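PDB 4I45: uncharacterized protein from Photobacterium profundum, which probably acts as a hydrolase of the 4-hydroxybenzoyl-CoA thioesterase family, a hotdog-fold protein that also binds a metal ion. Local coordinates for residues Asn28-Phe33 / Tyr60-Ile65; His53-Ala58 / Arg120-Pro125; Lys87-Trp92 / Glu111-Asp116. All coordinates share one frame; numbering follows the deposited sequence. Where two conformers were deposited one is given.

In the three contacts of this small hotdog domain, helix on sheet, loop on loop and strand beside strand are each held by different chemistry. Contact 1, close to the centre of the chain, lays helix 28-40 against strand 56-66 through apolar side chains and a methionine sulfur, with no hydrogen bond across. Contact 2 starts at the other end of the same strand, at the surface, where a proline covers a histidine that binds magnesium. Contact 3, partly buried, is a backbone ladder between strands 89-97 and 106-115, and its segments fall within the loop closed by contact 2. Strand 106-115 pairs with strand 56-66 as well, so all three contacts reach one sheet.

Contact 1 (Asn28-Phe33 / Tyr60-Ile65)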
loop_
_atom_site.group_PDB
_atom_site.type_symbol
_atom_site.label_atom_id
_atom_site.label_comp_id
_atom_site.label_asym_id
_atom_site.label_seq_id
_atom_site.Cartn_x
_atom_site.Cartn_y
_atom_site.Cartn_z
ATOM N N ASN A 28 -5.713 3.283 -5.358
ATOM C CA ASN A 28 -6.402 2.893 -4.141
ATOM C C ASN A 28 -7.879 2.627 -4.286
ATOM O O ASN A 28 -8.466 1.851 -3.492
ATOM C CB ASN A 28 -6.170 3.895 -2.993
ATOM C CG ASN A 28 -4.740 3.960 -2.576
ATOM O OD1 ASN A 28 -3.964 2.996 -2.776
ATOM N ND2 ASN A 28 -4.330 5.113 -2.031
ATOM N N PHE A 29 -8.535 3.235 -5.260
ATOM C CA PHE A 29 -9.948 3.015 -5.393
ATOM C C PHE A 29 -10.289 1.531 -5.674
ATOM O O PHE A 29 -11.322 1.038 -5.226
ATOM C CB PHE A 29 -10.580 3.922 -6.434
ATOM C CG PHE A 29 -10.578 5.381 -6.017
ATOM C CD1 PHE A 29 -11.436 5.770 -5.046
ATOM C CD2 PHE A 29 -9.675 6.265 -6.540
ATOM C CE1 PHE A 29 -11.487 7.095 -4.640
ATOM C CE2 PHE A 29 -9.676 7.602 -6.120
ATOM C CZ PHE A 29 -10.587 8.003 -5.162
ATOM N N LEU A 30 -9.450 0.880 -6.457
ATOM C CA LEU A 30 -9.674 -0.553 -6.697
ATOM C C LEU A 30 -9.579 -1.366 -5.405
ATOM O O LEU A 30 -10.263 -2.397 -5.301
ATOM C CB LEU A 30 -8.735 -1.077 -7.777
ATOM C CG LEU A 30 -9.305 -1.328 -9.176
ATOM C CD1 LEU A 30 -8.235 -1.988 -10.044
ATOM C CD2 LEU A 30 -10.621 -2.177 -9.237
ATOM N N LYS A 31 -8.695 -0.986 -4.489
ATOM C CA LYS A 31 -8.645 -1.593 -3.168
ATOM C C LYS A 31 -9.960 -1.421 -2.428
ATOM O O LYS A 31 -10.458 -2.357 -1.832
ATOM C CB LYS A 31 -7.475 -1.095 -2.306
ATOM C CG LYS A 31 -6.105 -1.103 -2.947
ATOM C CD LYS A 31 -5.032 -0.868 -1.877
ATOM C CE LYS A 31 -3.605 -1.138 -2.352
ATOM N NZ LYS A 31 -2.645 -1.031 -1.203
ATOM N N TYR A 32 -10.507 -0.204 -2.419
ATOM C CA TYR A 32 -11.739 0.030 -1.704
ATOM C C TYR A 32 -12.853 -0.826 -2.316
ATOM O O TYR A 32 -13.711 -1.352 -1.581
ATOM C CB TYR A 32 -12.141 1.541 -1.715
ATOM C CG TYR A 32 -11.035 2.505 -1.331
ATOM C CD1 TYR A 32 -10.073 2.176 -0.385
ATOM C CD2 TYR A 32 -11.006 3.786 -1.895
ATOM C CE1 TYR A 32 -9.048 3.044 -0.065
ATOM C CE2 TYR A 32 -10.002 4.654 -1.575
ATOM C CZ TYR A 32 -9.038 4.303 -0.649
ATOM O OH TYR A 32 -8.020 5.175 -0.339
ATOM N N PHE A 33 -12.885 -0.897 -3.640
ATOM C CA PHE A 33 -13.825 -1.771 -4.314
ATOM C C PHE A 33 -13.663 -3.245 -3.903
ATOM O O PHE A 33 -14.659 -3.914 -3.639
ATOM C CB PHE A 33 -13.737 -1.606 -5.814
ATOM C CG PHE A 33 -14.254 -0.263 -6.342
ATOM C CD1 PHE A 33 -15.064 0.579 -5.569
ATOM C CD2 PHE A 33 -14.025 0.075 -7.639
ATOM C CE1 PHE A 33 -15.545 1.793 -6.103
ATOM C CE2 PHE A 33 -14.502 1.291 -8.166
ATOM C CZ PHE A 33 -15.283 2.112 -7.396
ATOM N N TYR A 60 -11.180 -10.475 -13.701
ATOM C CA TYR A 60 -10.694 -10.530 -15.062
ATOM C C TYR A 60 -10.535 -9.136 -15.699
ATOM O O TYR A 60 -9.552 -8.877 -16.386
ATOM C CB TYR A 60 -11.624 -11.482 -15.869
ATOM C CG TYR A 60 -11.319 -11.545 -17.328
ATOM C CD1 TYR A 60 -10.022 -11.720 -17.778
ATOM C CD2 TYR A 60 -12.325 -11.406 -18.276
ATOM C CE1 TYR A 60 -9.725 -11.806 -19.138
ATOM C CE2 TYR A 60 -12.038 -11.460 -19.639
ATOM C CZ TYR A 60 -10.727 -11.664 -20.061
ATOM O OH TYR A 60 -10.450 -11.717 -21.404
ATOM N N LYS A 61 -11.523 -8.278 -15.477
ATOM C CA LYS A 61 -11.452 -6.921 -16.029
ATOM C C LYS A 61 -11.957 -5.979 -14.986
ATOM O O LYS A 61 -12.866 -6.266 -14.234
ATOM C CB LYS A 61 -12.301 -6.783 -17.299
ATOM C CG LYS A 61 -11.722 -7.522 -18.488
ATOM C CD LYS A 61 -12.595 -7.400 -19.715
ATOM C CE LYS A 61 -12.077 -8.136 -20.931
ATOM N NZ LYS A 61 -13.045 -8.049 -22.091
ATOM N N ALA A 62 -11.335 -4.794 -14.992
ATOM C CA ALA A 62 -11.757 -3.638 -14.183
ATOM C C ALA A 62 -11.622 -2.350 -15.003
ATOM O O ALA A 62 -10.538 -2.027 -15.470
ATOM C CB ALA A 62 -10.944 -3.549 -12.960
ATOM N N ASN A 63 -12.772 -1.734 -15.247
ATOM C CA ASN A 63 -12.810 -0.470 -15.995
ATOM C C ASN A 63 -13.229 0.630 -15.064
ATOM O O ASN A 63 -14.337 0.616 -14.557
ATOM C CB ASN A 63 -13.773 -0.557 -17.142
ATOM C CG ASN A 63 -13.323 -1.546 -18.194
ATOM O OD1 ASN A 63 -12.202 -2.078 -18.160
ATOM N ND2 ASN A 63 -14.192 -1.801 -19.139
ATOM N N MET A 64 -12.302 1.556 -14.843
ATOM C CA MET A 64 -12.404 2.649 -13.873
ATOM C C MET A 64 -12.589 4.011 -14.576
ATOM O O MET A 64 -11.910 4.268 -15.585
ATOM C CB MET A 64 -11.117 2.715 -13.036
ATOM C CG MET A 64 -10.800 1.404 -12.233
ATOM S SD MET A 64 -11.977 1.077 -10.888
ATOM C CE MET A 64 -11.461 2.235 -9.613
ATOM N N ILE A 65 -13.470 4.817 -14.004
ATOM C CA ILE A 65 -13.605 6.234 -14.398
ATOM C C ILE A 65 -13.422 7.032 -13.135
ATOM O O ILE A 65 -14.128 6.836 -12.142
ATOM C CB ILE A 65 -14.974 6.548 -15.009
ATOM C CG1 ILE A 65 -15.386 5.519 -16.055
ATOM C CG2 ILE A 65 -14.951 7.973 -15.602
ATOM C CD1 ILE A 65 -16.782 5.788 -16.570
#
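Met64 of strand 56-66 meets three residues of helix 28-40, and every contact between segments 28-33 and 60-65 involves its side chain or Leu30. The apolar contacts come first. The terminal methyl of Met64 touches two residues of the helix: its CE is 3.5 Å from Phe33 CE2 and 3.7 Å from Phe29 CB. Phe29 takes part through its CB, while its ring leads away from the strand toward Val96 and Val106. Leu30 turns to the strand and uses one branch for two neighbours, its CD2 standing 4.0 Å from Ala62 CB and 3.9 Å from Met64 SD. Ala62 and Met64, two residues apart, thus present the same face of the strand to the helix.

A second kind of interaction is sulfur-aromatic. Met64 SD sits at the edge of the Phe33 ring, 4.9 Å from the centroid and 76° off the ring normal, a Met-aromatic contact. Bends at chi2 and chi3 fold the methionine so that sulfur and methyl both reach the CD2-CE2 side of this ring.

No hydrogen bond joins helix to strand; within the helix Phe33 N bonds Phe29 O at 3.0 Å. The axes of helix 28-33 and strand 60-65 come within 10.5 Å at 119°, a gap bridged by side chains.

Along residues 61-65 the strand pairs antiparallel with a strand of the second subunit, continuing the sheet across the interface, and at Tyr60 and Lys61, both facing Glu111, it carries a classic beta bulge. A helix lying across the inner face of an antiparallel sheet, as the sausage lies in its bun, is the defining arrangement of the hotdog fold.

Contact 2 (His53-Ala58 / Arg120-Pro125). With MG (magnesium ion), chain B.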
loop_
_atom_site.group_PDB
_atom_site.type_symbol
_atom_site.label_atom_id
_atom_site.label_comp_id
_atom_site.label_asym_id
_atom_site.label_seq_id
_atom_site.Cartn_x
_atom_site.Cartn_y
_atom_site.Cartn_z
ATOM N N HIS A 53 -16.246 -26.856 -3.496
ATOM C CA HIS A 53 -16.318 -26.874 -4.946
ATOM C C HIS A 53 -14.984 -26.756 -5.659
ATOM O O HIS A 53 -14.921 -26.972 -6.867
ATOM C CB HIS A 53 -17.237 -25.757 -5.446
ATOM C CG HIS A 53 -18.655 -25.863 -4.970
ATOM N ND1 HIS A 53 -19.637 -26.424 -5.733
ATOM C CD2 HIS A 53 -19.253 -25.515 -3.743
ATOM C CE1 HIS A 53 -20.810 -26.368 -5.030
ATOM N NE2 HIS A 53 -20.561 -25.859 -3.806
ATOM N N GLY A 54 -13.902 -26.426 -4.958
ATOM C CA GLY A 54 -12.595 -26.235 -5.632
ATOM C C GLY A 54 -12.573 -25.047 -6.587
ATOM O O GLY A 54 -11.819 -25.027 -7.568
ATOM N N LEU A 55 -13.384 -24.041 -6.276
ATOM C CA LEU A 55 -13.559 -22.891 -7.170
ATOM C C LEU A 55 -13.149 -21.627 -6.445
ATOM O O LEU A 55 -13.244 -21.545 -5.215
ATOM C CB LEU A 55 -15.015 -22.743 -7.624
ATOM C CG LEU A 55 -15.565 -23.939 -8.401
ATOM C CD1 LEU A 55 -17.034 -23.736 -8.752
ATOM C CD2 LEU A 55 -14.707 -24.217 -9.646
ATOM N N GLY A 56 -12.685 -20.637 -7.218
ATOM C CA GLY A 56 -12.439 -19.301 -6.693
ATOM C C GLY A 56 -12.836 -18.283 -7.700
ATOM O O GLY A 56 -12.941 -18.550 -8.888
ATOM N N PHE A 57 -13.038 -17.074 -7.192
ATOM C CA PHE A 57 -13.312 -15.955 -8.068
ATOM C C PHE A 57 -12.037 -15.171 -8.343
ATOM O O PHE A 57 -11.171 -15.036 -7.474
ATOM C CB PHE A 57 -14.372 -14.993 -7.501
ATOM C CG PHE A 57 -15.720 -15.598 -7.347
ATOM C CD1 PHE A 57 -16.277 -16.374 -8.361
ATOM C CD2 PHE A 57 -16.421 -15.464 -6.163
ATOM C CE1 PHE A 57 -17.512 -16.978 -8.204
ATOM C CE2 PHE A 57 -17.655 -16.052 -6.016
ATOM C CZ PHE A 57 -18.211 -16.801 -7.048
ATOM N N ALA A 58 -11.937 -14.677 -9.570
ATOM C CA ALA A 58 -10.836 -13.837 -9.980
ATOM C C ALA A 58 -11.386 -12.632 -10.716
ATOM O O ALA A 58 -12.315 -12.745 -11.493
ATOM C CB ALA A 58 -9.893 -14.599 -10.892
ATOM N N ARG A 120 -9.902 -23.131 -15.539
ATOM C CA ARG A 120 -11.028 -23.219 -16.466
ATOM C C ARG A 120 -12.267 -22.606 -15.825
ATOM O O ARG A 120 -12.481 -22.711 -14.625
ATOM C CB ARG A 120 -11.310 -24.668 -16.869
ATOM C CG ARG A 120 -10.236 -25.305 -17.755
ATOM C CD ARG A 120 -10.514 -26.741 -18.049
ATOM N NE ARG A 120 -10.348 -27.578 -16.870
ATOM C CZ ARG A 120 -11.363 -28.080 -16.185
ATOM N NH1 ARG A 120 -12.600 -27.840 -16.585
ATOM N NH2 ARG A 120 -11.153 -28.845 -15.126
ATOM N N LEU A 121 -13.085 -21.979 -16.661
ATOM C CA LEU A 121 -14.336 -21.384 -16.210
ATOM C C LEU A 121 -15.251 -22.507 -15.739
ATOM O O LEU A 121 -15.310 -23.555 -16.388
ATOM C CB LEU A 121 -15.009 -20.622 -17.350
ATOM C CG LEU A 121 -14.315 -19.348 -17.834
ATOM C CD1 LEU A 121 -14.976 -18.884 -19.123
ATOM C CD2 LEU A 121 -14.299 -18.269 -16.740
ATOM N N GLN A 122 -15.932 -22.297 -14.614
ATOM C CA GLN A 122 -16.932 -23.224 -14.116
ATOM C C GLN A 122 -18.157 -22.470 -13.635
ATOM O O GLN A 122 -18.034 -21.334 -13.222
ATOM C CB GLN A 122 -16.386 -24.075 -12.976
ATOM C CG GLN A 122 -15.225 -24.962 -13.345
ATOM C CD GLN A 122 -15.551 -25.965 -14.423
ATOM O OE1 GLN A 122 -16.719 -26.249 -14.724
ATOM N NE2 GLN A 122 -14.512 -26.497 -15.028
ATOM N N PRO A 123 -19.344 -23.114 -13.677
ATOM C CA PRO A 123 -20.544 -22.399 -13.257
ATOM C C PRO A 123 -20.424 -21.956 -11.799
ATOM O O PRO A 123 -19.833 -22.641 -10.986
ATOM C CB PRO A 123 -21.664 -23.422 -13.480
ATOM C CG PRO A 123 -21.114 -24.351 -14.543
ATOM C CD PRO A 123 -19.657 -24.456 -14.207
ATOM N N VAL A 124 -20.895 -20.756 -11.500
ATOM C CA VAL A 124 -21.023 -20.335 -10.098
ATOM C C VAL A 124 -22.080 -21.229 -9.428
ATOM O O VAL A 124 -23.204 -21.325 -9.941
ATOM C CB VAL A 124 -21.455 -18.860 -9.975
ATOM C CG1 VAL A 124 -21.569 -18.482 -8.506
ATOM C CG2 VAL A 124 -20.459 -17.935 -10.735
ATOM N N PRO A 125 -21.728 -21.890 -8.299
ATOM C CA PRO A 125 -22.772 -22.678 -7.629
ATOM C C PRO A 125 -23.936 -21.848 -7.096
ATOM O O PRO A 125 -23.737 -20.685 -6.727
ATOM C CB PRO A 125 -22.022 -23.403 -6.481
ATOM C CG PRO A 125 -20.537 -23.301 -6.872
ATOM C CD PRO A 125 -20.444 -21.969 -7.584
HETATM MG MG MG B . -21.971 -25.960 -2.326
HETATM O O HOH W 1 -23.507 -26.725 -3.635
HETATM O O HOH W 2 -20.657 -25.103 -0.840
#
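This is a surface contact in which the turn leading into strand 56-66 is covered by the irregular segment 120-125, just before helix 126-129; no hydrogen bond crosses it. At its outer end Pro125 lies over one face of the His53 imidazole. Pro125 CG is 3.6 Å from the ring centroid and only 17° off the normal, a CH-pi contact displaced toward the ND1 side, where CG to His53 ND1 is 3.4 Å.

The same imidazole binds magnesium, His53 NE2 standing 2.0 Å from the metal; two waters occupy further positions in the plane of the ring, and Asp127, just beyond Pro125, contributes its OD1. The site, at one end of the hotdog domain where helix 43-53 passes into strand 56-66, joins the end of one helix to the start of another, and the proline packed on the ring would limit its tilting.

Farther in, the Leu55 side chain crosses that of Gln122 at about a right angle, its CD2 3.7 Å from Gln122 CB, while Leu55 CD1 lies 3.7 Å from Pro123 O and 4.0 Å from Pro125 CG. The amide of Gln122 leads away from this contact to a hydrogen bond with Asp116. Phe57, on the strand, meets both branches of Val124, its CE1 lying 4.0 Å from Val124 CG2; the valine's chi1 of -180° brings both methyls to the ring, CG2 near CE1 and CG1 near CZ.

Contact 3 (Lys87-Trp92 / Glu111-Asp116); sequences KYKTLW and EMVCLD
Thr90 and Met112 form the hydrogen-bonded pair of this antiparallel ladder, and between them each backbone N-H finds the other's carbonyl. Thr90 N to Met112 O and Met112 N to Thr90 O are both 2.9 Å, the second almost perfectly straight at 178°. Two residues farther along strand 106-115, Cys114 N gives a more bent bond (138°) to Tyr88 O at 3.1 Å, where segment 87-92 has not yet become strand. Backbone groups that face outward are met by the next strands: Leu91 bonds Thr83, Glu111 bonds Tyr60 and Lys61, and Val113 bonds Ala58.

Met112 O has a second donor. Water 3 donates to it at 3.1 Å and also hydrogen-bonds Thr90 OG1, so the threonine hydroxyl and the carbonyl opposite are bridged on the face that carries both side chains. The Lys89 CA-H adds a lesser contact to this oxygen.

Also on the Thr90-Met112 face, Met112 CG lies 3.6 Å from Trp92 NE1, and the sulfur is placed obliquely to the five-membered ring in a Met-aromatic contact. Trp92 NE1 is buried here with no polar partner. On the other face Lys89, Leu91, Glu111 and Val113 point the same way. Leu91 CD2 packs on Glu111 CG at 3.6 Å, whereas Lys89 NZ stays 4.1 Å from Glu111 OE1, beyond a salt bridge, and has a long, weak ion pair with Asp85.

The two strands make a hairpin in the middle of the sheet: strand 75-85 flanks 89-97, strand 56-66 flanks 106-115, and helix 28-40 touches Trp92 and Met112 through Arg37.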
loop_
_atom_site.group_PDB
_atom_site.type_symbol
_atom_site.label_atom_id
_atom_site.label_comp_id
_atom_site.label_asym_id
_atom_site.label_seq_id
_atom_site.Cartn_x
_atom_site.Cartn_y
_atom_site.Cartn_z
ATOM N N LYS A 87 -23.381 -18.273 -16.938
ATOM C CA LYS A 87 -23.121 -19.249 -15.868
ATOM C C LYS A 87 -21.855 -18.966 -15.065
ATOM O O LYS A 87 -21.734 -19.381 -13.890
ATOM C CB LYS A 87 -22.983 -20.640 -16.470
ATOM C CG LYS A 87 -24.301 -21.403 -16.625
ATOM C CD LYS A 87 -24.074 -22.906 -16.905
ATOM C CE LYS A 87 -25.387 -23.672 -17.137
ATOM N NZ LYS A 87 -26.357 -23.542 -16.001
ATOM N N TYR A 88 -20.919 -18.271 -15.710
ATOM C CA TYR A 88 -19.520 -18.234 -15.267
ATOM C C TYR A 88 -19.065 -16.909 -14.658
ATOM O O TYR A 88 -18.082 -16.870 -13.913
ATOM C CB TYR A 88 -18.603 -18.586 -16.455
ATOM C CG TYR A 88 -19.002 -19.859 -17.164
ATOM C CD1 TYR A 88 -18.708 -21.077 -16.617
ATOM C CD2 TYR A 88 -19.695 -19.822 -18.372
ATOM C CE1 TYR A 88 -19.077 -22.236 -17.242
ATOM C CE2 TYR A 88 -20.068 -20.968 -19.006
ATOM C CZ TYR A 88 -19.755 -22.168 -18.441
ATOM O OH TYR A 88 -20.132 -23.305 -19.072
ATOM N N LYS A 89 -19.788 -15.832 -14.960
ATOM C CA LYS A 89 -19.293 -14.476 -14.751
ATOM C C LYS A 89 -20.256 -13.636 -13.971
ATOM O O LYS A 89 -21.465 -13.750 -14.108
ATOM C CB LYS A 89 -19.003 -13.797 -16.085
ATOM C CG LYS A 89 -18.155 -14.681 -16.989
ATOM C CD LYS A 89 -17.476 -13.934 -18.117
ATOM C CE LYS A 89 -18.451 -13.049 -18.924
ATOM N NZ LYS A 89 -18.672 -11.705 -18.317
ATOM N N THR A 90 -19.665 -12.791 -13.146
ATOM C CA THR A 90 -20.383 -11.814 -12.377
ATOM C C THR A 90 -19.885 -10.415 -12.788
ATOM O O THR A 90 -18.670 -10.199 -12.891
ATOM C CB THR A 90 -20.152 -12.119 -10.884
ATOM O OG1 THR A 90 -20.558 -13.475 -10.623
ATOM C CG2 THR A 90 -20.945 -11.180 -10.012
ATOM N N LEU A 91 -20.824 -9.517 -13.052
ATOM C CA LEU A 91 -20.505 -8.139 -13.458
ATOM C C LEU A 91 -20.882 -7.213 -12.315
ATOM O O LEU A 91 -22.031 -7.190 -11.893
ATOM C CB LEU A 91 -21.301 -7.813 -14.703
ATOM C CG LEU A 91 -21.138 -8.721 -15.930
ATOM C CD1 LEU A 91 -22.058 -8.243 -17.071
ATOM C CD2 LEU A 91 -19.697 -8.790 -16.406
ATOM N N TRP A 92 -19.878 -6.548 -11.756
ATOM C CA TRP A 92 -20.053 -5.706 -10.578
ATOM C C TRP A 92 -19.994 -4.248 -10.961
ATOM O O TRP A 92 -19.081 -3.847 -11.707
ATOM C CB TRP A 92 -18.947 -5.955 -9.579
ATOM C CG TRP A 92 -18.901 -7.371 -9.091
ATOM C CD1 TRP A 92 -18.582 -8.526 -9.811
ATOM C CD2 TRP A 92 -19.264 -7.813 -7.778
ATOM N NE1 TRP A 92 -18.678 -9.624 -9.021
ATOM C CE2 TRP A 92 -19.094 -9.276 -7.780
ATOM C CE3 TRP A 92 -19.678 -7.192 -6.627
ATOM C CZ2 TRP A 92 -19.315 -10.054 -6.642
ATOM C CZ3 TRP A 92 -19.907 -7.979 -5.481
ATOM C CH2 TRP A 92 -19.749 -9.387 -5.495
ATOM N N GLU A 111 -15.478 -7.259 -13.878
ATOM C CA GLU A 111 -15.900 -8.595 -14.325
ATOM C C GLU A 111 -15.094 -9.620 -13.572
ATOM O O GLU A 111 -13.856 -9.627 -13.658
ATOM C CB GLU A 111 -15.676 -8.831 -15.824
ATOM C CG GLU A 111 -16.226 -7.748 -16.722
ATOM C CD GLU A 111 -16.228 -8.127 -18.202
ATOM O OE1 GLU A 111 -15.529 -9.101 -18.570
ATOM O OE2 GLU A 111 -16.923 -7.445 -18.992
ATOM N N MET A 112 -15.827 -10.482 -12.881
ATOM C CA MET A 112 -15.211 -11.573 -12.143
ATOM C C MET A 112 -15.620 -12.914 -12.747
ATOM O O MET A 112 -16.764 -13.105 -13.134
ATOM C CB MET A 112 -15.603 -11.544 -10.680
ATOM C CG MET A 112 -15.262 -10.214 -10.003
ATOM S SD MET A 112 -14.878 -10.342 -8.235
ATOM C CE MET A 112 -13.521 -11.481 -8.208
ATOM N N VAL A 113 -14.634 -13.794 -12.841
ATOM C CA VAL A 113 -14.860 -15.140 -13.346
ATOM C C VAL A 113 -14.695 -16.141 -12.211
ATOM O O VAL A 113 -13.963 -15.945 -11.254
ATOM C CB VAL A 113 -13.899 -15.445 -14.485
ATOM C CG1 VAL A 113 -14.225 -14.531 -15.673
ATOM C CG2 VAL A 113 -12.445 -15.319 -14.024
ATOM N N CYS A 114 -15.377 -17.261 -12.396
ATOM C CA CYS A 114 -15.376 -18.380 -11.464
ATOM C C CYS A 114 -14.534 -19.492 -12.117
ATOM O O CYS A 114 -14.866 -19.987 -13.194
ATOM C CB CYS A 114 -16.814 -18.822 -11.225
ATOM S SG CYS A 114 -16.973 -20.201 -10.137
ATOM N N LEU A 115 -13.387 -19.760 -11.498
ATOM C CA LEU A 115 -12.350 -20.677 -12.028
ATOM C C LEU A 115 -12.081 -21.874 -11.129
ATOM O O LEU A 115 -12.046 -21.750 -9.899
ATOM C CB LEU A 115 -11.020 -19.929 -12.214
ATOM C CG LEU A 115 -11.022 -18.705 -13.122
ATOM C CD1 LEU A 115 -9.636 -18.048 -13.170
ATOM C CD2 LEU A 115 -11.478 -19.092 -14.511
ATOM N N ASP A 116 -11.843 -23.010 -11.779
ATOM C CA ASP A 116 -11.338 -24.193 -11.074
ATOM C C ASP A 116 -9.802 -24.124 -10.964
ATOM O O ASP A 116 -9.179 -23.160 -11.374
ATOM C CB ASP A 116 -11.863 -25.520 -11.675
ATOM C CG ASP A 116 -11.341 -25.799 -13.083
ATOM O OD1 ASP A 116 -11.993 -26.630 -13.756
ATOM O OD2 ASP A 116 -10.314 -25.213 -13.514
HETATM O O HOH W 3 -18.155 -14.880 -10.952
#